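Local atomic coordinates of GTPase-activating protein skywalker (Drosophila melanogaster, PDB entry 6R82), a protein that acts as a GTPase-activating protein for Rab35, regulating the recycling and turnover of synaptic vesicle proteins through endosomal trafficking at neuromuscular junction boutons. Residues L44-Y48 against A131-I136; C73-W77 against F128-D132; E97-F101 against T162-P166. All coordinates share one frame; numbering follows the deposited sequence.

The three contacts run through the body of the TLDc domain of Skywalker, the part of the protein present in this chain, and all reach its antiparallel sheet. Contacts 1 and 2, with centres about 11 Å apart, share Ala131 and Asp132 and meet where CG1 of Ile136 packs on CH2 of Trp77 at 3.4 Å. Contacts 2 and 3 lie about 13 Å apart, centre to centre; a probable hydrogen bond of 2.9 Å joins OG of Ser74 to OG1 of Thr98, and Phe128 packs on Thr162 and Phe163. Contacts 1 and 3, on opposite sides of the chain's centre, do not touch (nearest atoms about 10 Å apart), and contact 2, which touches both, lies between them.

Contact 1 of 3, residues L44-Y48 against A131-I136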
# COMPACT_ATOMS: atom_id res chain seq x y z
N LEU A 44 -11.62 -6.79 -4.78
CA LEU A 44 -11.62 -5.38 -4.44
C LEU A 44 -12.89 -4.99 -3.71
O LEU A 44 -12.86 -4.18 -2.79
CB LEU A 44 -11.43 -4.53 -5.69
CG LEU A 44 -10.00 -4.59 -6.23
CD1 LEU A 44 -9.80 -3.56 -7.31
CD2 LEU A 44 -8.97 -4.39 -5.12
N THR A 45 -14.02 -5.62 -4.07
CA THR A 45 -15.30 -5.30 -3.43
C THR A 45 -15.27 -5.58 -1.92
O THR A 45 -15.71 -4.75 -1.12
CB THR A 45 -16.42 -6.08 -4.11
OG1 THR A 45 -16.49 -5.71 -5.50
CG2 THR A 45 -17.75 -5.78 -3.43
N THR A 46 -14.77 -6.75 -1.52
CA THR A 46 -14.68 -7.01 -0.08
C THR A 46 -13.55 -6.21 0.56
O THR A 46 -13.66 -5.82 1.73
CB THR A 46 -14.51 -8.51 0.21
OG1 THR A 46 -13.31 -9.00 -0.40
CG2 THR A 46 -15.70 -9.29 -0.33
N PHE A 47 -12.48 -5.95 -0.18
CA PHE A 47 -11.40 -5.09 0.30
C PHE A 47 -11.93 -3.71 0.70
O PHE A 47 -11.65 -3.22 1.81
CB PHE A 47 -10.33 -4.98 -0.80
CG PHE A 47 -9.22 -3.99 -0.52
CD1 PHE A 47 -9.35 -2.66 -0.90
CD2 PHE A 47 -8.03 -4.41 0.06
CE1 PHE A 47 -8.32 -1.76 -0.67
CE2 PHE A 47 -6.99 -3.52 0.28
CZ PHE A 47 -7.14 -2.18 -0.08
N TYR A 48 -12.69 -3.05 -0.19
CA TYR A 48 -13.20 -1.71 0.10
C TYR A 48 -14.11 -1.72 1.31
O TYR A 48 -14.00 -0.86 2.19
CB TYR A 48 -13.95 -1.14 -1.11
CG TYR A 48 -13.08 -0.87 -2.30
CD1 TYR A 48 -11.83 -0.29 -2.16
CD2 TYR A 48 -13.51 -1.21 -3.59
CE1 TYR A 48 -11.02 -0.05 -3.26
CE2 TYR A 48 -12.71 -0.96 -4.70
CZ TYR A 48 -11.47 -0.40 -4.53
OH TYR A 48 -10.68 -0.16 -5.63
N ALA A 131 -7.81 4.02 -7.29
CA ALA A 131 -8.54 2.76 -7.14
C ALA A 131 -9.92 2.87 -7.78
O ALA A 131 -10.57 3.92 -7.71
CB ALA A 131 -8.69 2.38 -5.66
N ASP A 132 -10.38 1.77 -8.37
CA ASP A 132 -11.74 1.71 -8.90
C ASP A 132 -12.21 0.26 -8.83
O ASP A 132 -11.67 -0.53 -8.05
CB ASP A 132 -11.81 2.32 -10.32
CG ASP A 132 -10.93 1.59 -11.34
OD1 ASP A 132 -10.57 0.40 -11.13
OD2 ASP A 132 -10.63 2.21 -12.38
N SER A 133 -13.21 -0.09 -9.65
CA SER A 133 -13.75 -1.45 -9.57
C SER A 133 -12.88 -2.47 -10.28
O SER A 133 -13.08 -3.68 -10.09
CB SER A 133 -15.16 -1.49 -10.14
OG SER A 133 -15.14 -1.37 -11.56
N LYS A 134 -11.92 -2.02 -11.10
CA LYS A 134 -11.07 -2.94 -11.85
C LYS A 134 -9.67 -3.08 -11.26
O LYS A 134 -9.02 -4.11 -11.51
CB LYS A 134 -10.94 -2.47 -13.31
CG LYS A 134 -12.26 -2.35 -14.08
CD LYS A 134 -13.08 -3.61 -14.00
CE LYS A 134 -12.76 -4.54 -15.17
NZ LYS A 134 -13.36 -5.90 -14.96
N MET A 135 -9.19 -2.09 -10.51
CA MET A 135 -7.80 -2.13 -10.07
C MET A 135 -7.59 -1.22 -8.87
O MET A 135 -8.34 -0.28 -8.62
CB MET A 135 -6.84 -1.71 -11.19
CG MET A 135 -7.06 -0.28 -11.66
SD MET A 135 -6.18 0.97 -10.68
CE MET A 135 -7.33 2.35 -10.73
N ILE A 136 -6.50 -1.51 -8.16
CA ILE A 136 -5.96 -0.65 -7.12
C ILE A 136 -4.49 -0.44 -7.46
O ILE A 136 -3.80 -1.39 -7.85
CB ILE A 136 -6.16 -1.28 -5.73
CG1 ILE A 136 -6.03 -0.24 -4.64
CG2 ILE A 136 -5.23 -2.47 -5.48
CD1 ILE A 136 -7.07 -0.41 -3.56
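Tyr48 has its CG anti to the carbonyl carbon (chi1 -67°), which sends the phenol toward Asp132, while Phe47, with CG anti to the backbone N (chi1 173°), turns its ring toward Ile136. OH of Tyr48 donates to the backbone O of Asp132 at 2.6 Å. That oxygen lies at the edge of the ring, near its plane, and the donor is tilted 26° from the carbonyl plane. CB of Ala131 lies 3.2 Å from OH of Tyr48. CD1 of Ile136 sits 3.4 Å from CE1 of Phe47 and also reaches CE1 of Tyr48. CD1 of Leu44 pushes against the turn, 3.6 Å from the backbone C of Met135. Asp132 shapes that turn: its OD1 accepts from the backbone N of Lys134, an Asx turn, and from that of Met135, which extends it to an Asx motif. A phenylalanine in place of Tyr48 would probably leave the Asp132 carbonyl without its hydroxyl partner and open a gap beside the Ala131 methyl. Arg80 makes a cation-pi contact with Tyr48, and Trp77 meets Phe47 edge-to-face. One hydrogen bond, set among packing contacts, thus ties helix 44-51 to the turn between strands 129-131 and 135-138.

Contact 2 of 3, residues C73-W77 against F128-D132; sequences CSSRW and FMAAD
Met129 is the main bump of this contact: its side chain rises from strand 129-131 into a hollow formed by Cys73, Ser75 and the indole of Trp77. CE of Met129 lies over one face of Trp77, 3.4 Å from the centroid of the six-membered ring and 10° off the ring normal, a CH-pi contact. The sulfur stands farther back over this face, with SD of Met129 5.0 Å from the centroid of the six-membered ring of Trp77, which makes the pair a Met-aromatic contact as well. A bend at the last torsion (chi3 67°) turns the methyl out of the line of the chain and lays it on the indole. Lining the hollow, CB of Cys73 lies 3.6 Å from CE of Met129, and the backbone O of Ser75 approaches the same CE at 3.3 Å. Further along the strand the small side chain of Ala131 fits against the benzene end of the indole, its CB 3.6 Å from CE3 of Trp77. Between these two residues the backbone O of Ala130 meets the indole at its edge, 3.7 Å from CZ3 of Trp77. Thus the indole is the second bump, set against the strand beside Met129. Beyond the two segments, Phe93 touches Met129, while Thr57 of strand 57-63 and Val51 of helix 44-51 lie against Trp77. The loop after strand 68-73 is thereby packed onto strand 129-131, with helix 44-51 and strand 135-138 both reaching the indole.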
# COMPACT_ATOMS: atom_id res chain seq x y z
N CYS A 73 -0.02 3.91 3.15
CA CYS A 73 -0.97 4.76 2.44
C CYS A 73 -1.53 5.83 3.36
O CYS A 73 -2.14 5.50 4.38
CB CYS A 73 -2.10 3.92 1.86
SG CYS A 73 -1.50 2.57 0.81
N SER A 74 -1.38 7.09 2.97
CA SER A 74 -1.75 8.19 3.86
C SER A 74 -3.27 8.37 4.02
O SER A 74 -3.71 8.89 5.05
CB SER A 74 -1.14 9.49 3.35
OG SER A 74 -1.60 9.73 2.03
N SER A 75 -4.09 7.97 3.04
CA SER A 75 -5.47 8.44 2.99
C SER A 75 -6.45 7.28 2.86
O SER A 75 -6.09 6.19 2.42
CB SER A 75 -5.67 9.41 1.81
OG SER A 75 -4.63 10.36 1.78
N ARG A 76 -7.71 7.53 3.24
CA ARG A 76 -8.69 6.46 3.16
C ARG A 76 -9.00 6.12 1.71
O ARG A 76 -9.06 6.99 0.83
CB ARG A 76 -9.97 6.81 3.92
CG ARG A 76 -10.37 8.20 3.86
CD ARG A 76 -11.45 8.54 4.88
NE ARG A 76 -11.79 9.91 4.54
CZ ARG A 76 -12.96 10.33 4.09
NH1 ARG A 76 -13.98 9.48 3.97
NH2 ARG A 76 -13.11 11.61 3.79
N TRP A 77 -9.16 4.82 1.44
CA TRP A 77 -9.49 4.41 0.08
C TRP A 77 -10.87 4.90 -0.32
O TRP A 77 -11.16 4.99 -1.51
CB TRP A 77 -9.38 2.89 -0.05
CG TRP A 77 -7.94 2.39 -0.05
CD1 TRP A 77 -7.29 1.79 0.98
CD2 TRP A 77 -7.00 2.45 -1.13
NE1 TRP A 77 -6.00 1.48 0.61
CE2 TRP A 77 -5.80 1.88 -0.68
CE3 TRP A 77 -7.07 2.94 -2.44
CZ2 TRP A 77 -4.66 1.77 -1.49
CZ3 TRP A 77 -5.92 2.85 -3.25
CH2 TRP A 77 -4.74 2.25 -2.77
N PHE A 128 -0.10 9.37 -5.87
CA PHE A 128 0.10 8.45 -4.75
C PHE A 128 -0.80 7.22 -4.82
O PHE A 128 -0.29 6.09 -4.88
CB PHE A 128 -0.12 9.22 -3.44
CG PHE A 128 0.84 10.37 -3.27
CD1 PHE A 128 2.21 10.14 -3.25
CD2 PHE A 128 0.38 11.67 -3.18
CE1 PHE A 128 3.10 11.21 -3.13
CE2 PHE A 128 1.27 12.73 -3.06
CZ PHE A 128 2.64 12.49 -3.03
N MET A 129 -2.12 7.40 -4.80
CA MET A 129 -3.07 6.29 -4.72
C MET A 129 -4.16 6.49 -5.76
O MET A 129 -4.57 7.62 -6.03
CB MET A 129 -3.73 6.21 -3.32
CG MET A 129 -2.76 6.17 -2.11
SD MET A 129 -3.58 6.57 -0.53
CE MET A 129 -4.68 5.16 -0.35
N ALA A 130 -4.65 5.38 -6.33
CA ALA A 130 -5.80 5.40 -7.22
C ALA A 130 -6.49 4.04 -7.15
O ALA A 130 -5.83 3.02 -6.94
CB ALA A 130 -5.40 5.72 -8.67
N ALA A 131 -7.81 4.02 -7.29
CA ALA A 131 -8.54 2.76 -7.14
C ALA A 131 -9.92 2.87 -7.78
O ALA A 131 -10.57 3.92 -7.71
CB ALA A 131 -8.69 2.38 -5.66
N ASP A 132 -10.38 1.77 -8.37
CA ASP A 132 -11.74 1.71 -8.90
C ASP A 132 -12.21 0.26 -8.83
O ASP A 132 -11.67 -0.53 -8.05
CB ASP A 132 -11.81 2.32 -10.32
CG ASP A 132 -10.93 1.59 -11.34
OD1 ASP A 132 -10.57 0.40 -11.13
OD2 ASP A 132 -10.63 2.21 -12.38

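Contact 3 of 3, residues E97-F101 against T162-P166; sequences ETFLF and TFNNP
Leu100 lies over the ring of Phe163, with CG 4.0 Å from its centroid and 29° off the ring normal, a CH-pi contact. CD1 of Leu100 reaches toward the root of the ring, 3.5 Å from CD2 of Phe163 and equally near CB of that residue. CG of Leu100 stands anti to its carbonyl carbon (chi1 -49°), a setting that brings the branched end of the leucine onto the aromatic side chain. The far end of the ring meets Thr98: its backbone O lies at the ring edge, near the plane, 3.3 Å from CE1 of Phe163, and its methyl CG2 comes within 3.8 Å of CZ of Phe163. Asn165 completes this first shell by setting its amide against the leucine, with CG 3.7 Å from CD1 of Leu100. In the next shell, CG2 of Thr162 sits 3.8 Å above the plane of the Phe163 ring, over its centre, and Phe128 packs against both residues. The Asn165 amide is fixed by several bonds: ND2 of Asn165 donates to the backbone O of Pro166 at 3.1 Å, from well above the carbonyl plane, and also bonds to Asp158 O, while OD1 accepts from the backbone N of Cys160. Thr98 is anchored through OG1, which bonds to Ser74 OG and Thr95 O. The chemistry is divided: apolar groups and an aromatic ring join strand 99-104 to the loop ahead of strand 173-185, while hydrogen bonds behind them satisfy the buried polar ends of Thr98 and Asn165.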
# COMPACT_ATOMS: atom_id res chain seq x y z
N GLU A 97 3.07 11.77 2.59
CA GLU A 97 3.50 10.81 3.60
C GLU A 97 3.43 9.37 3.10
O GLU A 97 4.04 8.48 3.71
CB GLU A 97 2.65 10.96 4.88
CG GLU A 97 2.97 12.22 5.70
CD GLU A 97 2.40 12.17 7.14
OE1 GLU A 97 1.15 12.14 7.29
OE2 GLU A 97 3.19 12.18 8.12
N THR A 98 2.69 9.13 2.01
CA THR A 98 2.65 7.81 1.39
C THR A 98 4.05 7.39 0.95
O THR A 98 4.81 8.21 0.44
CB THR A 98 1.71 7.84 0.17
OG1 THR A 98 0.38 8.19 0.59
CG2 THR A 98 1.70 6.52 -0.56
N PHE A 99 4.41 6.12 1.16
CA PHE A 99 5.70 5.65 0.69
C PHE A 99 5.61 4.17 0.36
O PHE A 99 4.75 3.46 0.89
CB PHE A 99 6.84 5.90 1.71
CG PHE A 99 6.73 5.12 3.02
CD1 PHE A 99 7.20 3.81 3.12
CD2 PHE A 99 6.20 5.72 4.15
CE1 PHE A 99 7.13 3.11 4.32
CE2 PHE A 99 6.12 5.03 5.36
CZ PHE A 99 6.57 3.71 5.45
N LEU A 100 6.50 3.73 -0.52
CA LEU A 100 6.66 2.32 -0.85
C LEU A 100 7.79 1.70 -0.04
O LEU A 100 8.72 2.37 0.39
CB LEU A 100 6.97 2.12 -2.33
CG LEU A 100 6.15 2.81 -3.40
CD1 LEU A 100 6.97 2.84 -4.68
CD2 LEU A 100 4.85 2.04 -3.58
N PHE A 101 7.71 0.38 0.13
CA PHE A 101 8.78 -0.36 0.75
C PHE A 101 8.87 -1.73 0.10
O PHE A 101 7.91 -2.20 -0.53
CB PHE A 101 8.58 -0.51 2.27
CG PHE A 101 7.40 -1.36 2.64
CD1 PHE A 101 7.52 -2.74 2.75
CD2 PHE A 101 6.16 -0.79 2.86
CE1 PHE A 101 6.42 -3.53 3.08
CE2 PHE A 101 5.06 -1.56 3.20
CZ PHE A 101 5.19 -2.94 3.31
N THR A 162 6.72 9.22 -9.08
CA THR A 162 6.41 9.75 -7.76
C THR A 162 7.39 9.23 -6.71
O THR A 162 7.78 9.97 -5.80
CB THR A 162 4.96 9.42 -7.40
OG1 THR A 162 4.08 10.15 -8.27
CG2 THR A 162 4.64 9.81 -5.95
N PHE A 163 7.86 7.99 -6.85
CA PHE A 163 8.74 7.38 -5.87
C PHE A 163 10.12 6.99 -6.41
O PHE A 163 10.97 6.58 -5.61
CB PHE A 163 8.07 6.14 -5.27
CG PHE A 163 6.84 6.47 -4.47
CD1 PHE A 163 6.94 7.26 -3.34
CD2 PHE A 163 5.59 6.03 -4.88
CE1 PHE A 163 5.82 7.60 -2.60
CE2 PHE A 163 4.45 6.36 -4.15
CZ PHE A 163 4.56 7.14 -3.00
N ASN A 164 10.36 7.10 -7.72
CA ASN A 164 11.65 6.79 -8.34
C ASN A 164 12.20 5.44 -7.89
O ASN A 164 13.38 5.30 -7.55
CB ASN A 164 12.67 7.90 -8.08
CG ASN A 164 13.78 7.91 -9.13
OD1 ASN A 164 14.74 7.14 -9.04
ND2 ASN A 164 13.65 8.78 -10.12
N ASN A 165 11.35 4.45 -7.88
CA ASN A 165 11.66 3.12 -7.40
C ASN A 165 12.04 2.21 -8.56
O ASN A 165 11.73 2.49 -9.72
CB ASN A 165 10.44 2.53 -6.69
CG ASN A 165 9.22 2.50 -7.58
OD1 ASN A 165 8.71 3.56 -7.96
ND2 ASN A 165 8.74 1.31 -7.92
N PRO A 166 12.72 1.10 -8.27
CA PRO A 166 12.80 0.01 -9.24
C PRO A 166 11.62 -0.92 -9.07
O PRO A 166 10.92 -0.86 -8.04
CB PRO A 166 14.11 -0.69 -8.86
CG PRO A 166 14.15 -0.55 -7.38
CD PRO A 166 13.55 0.82 -7.08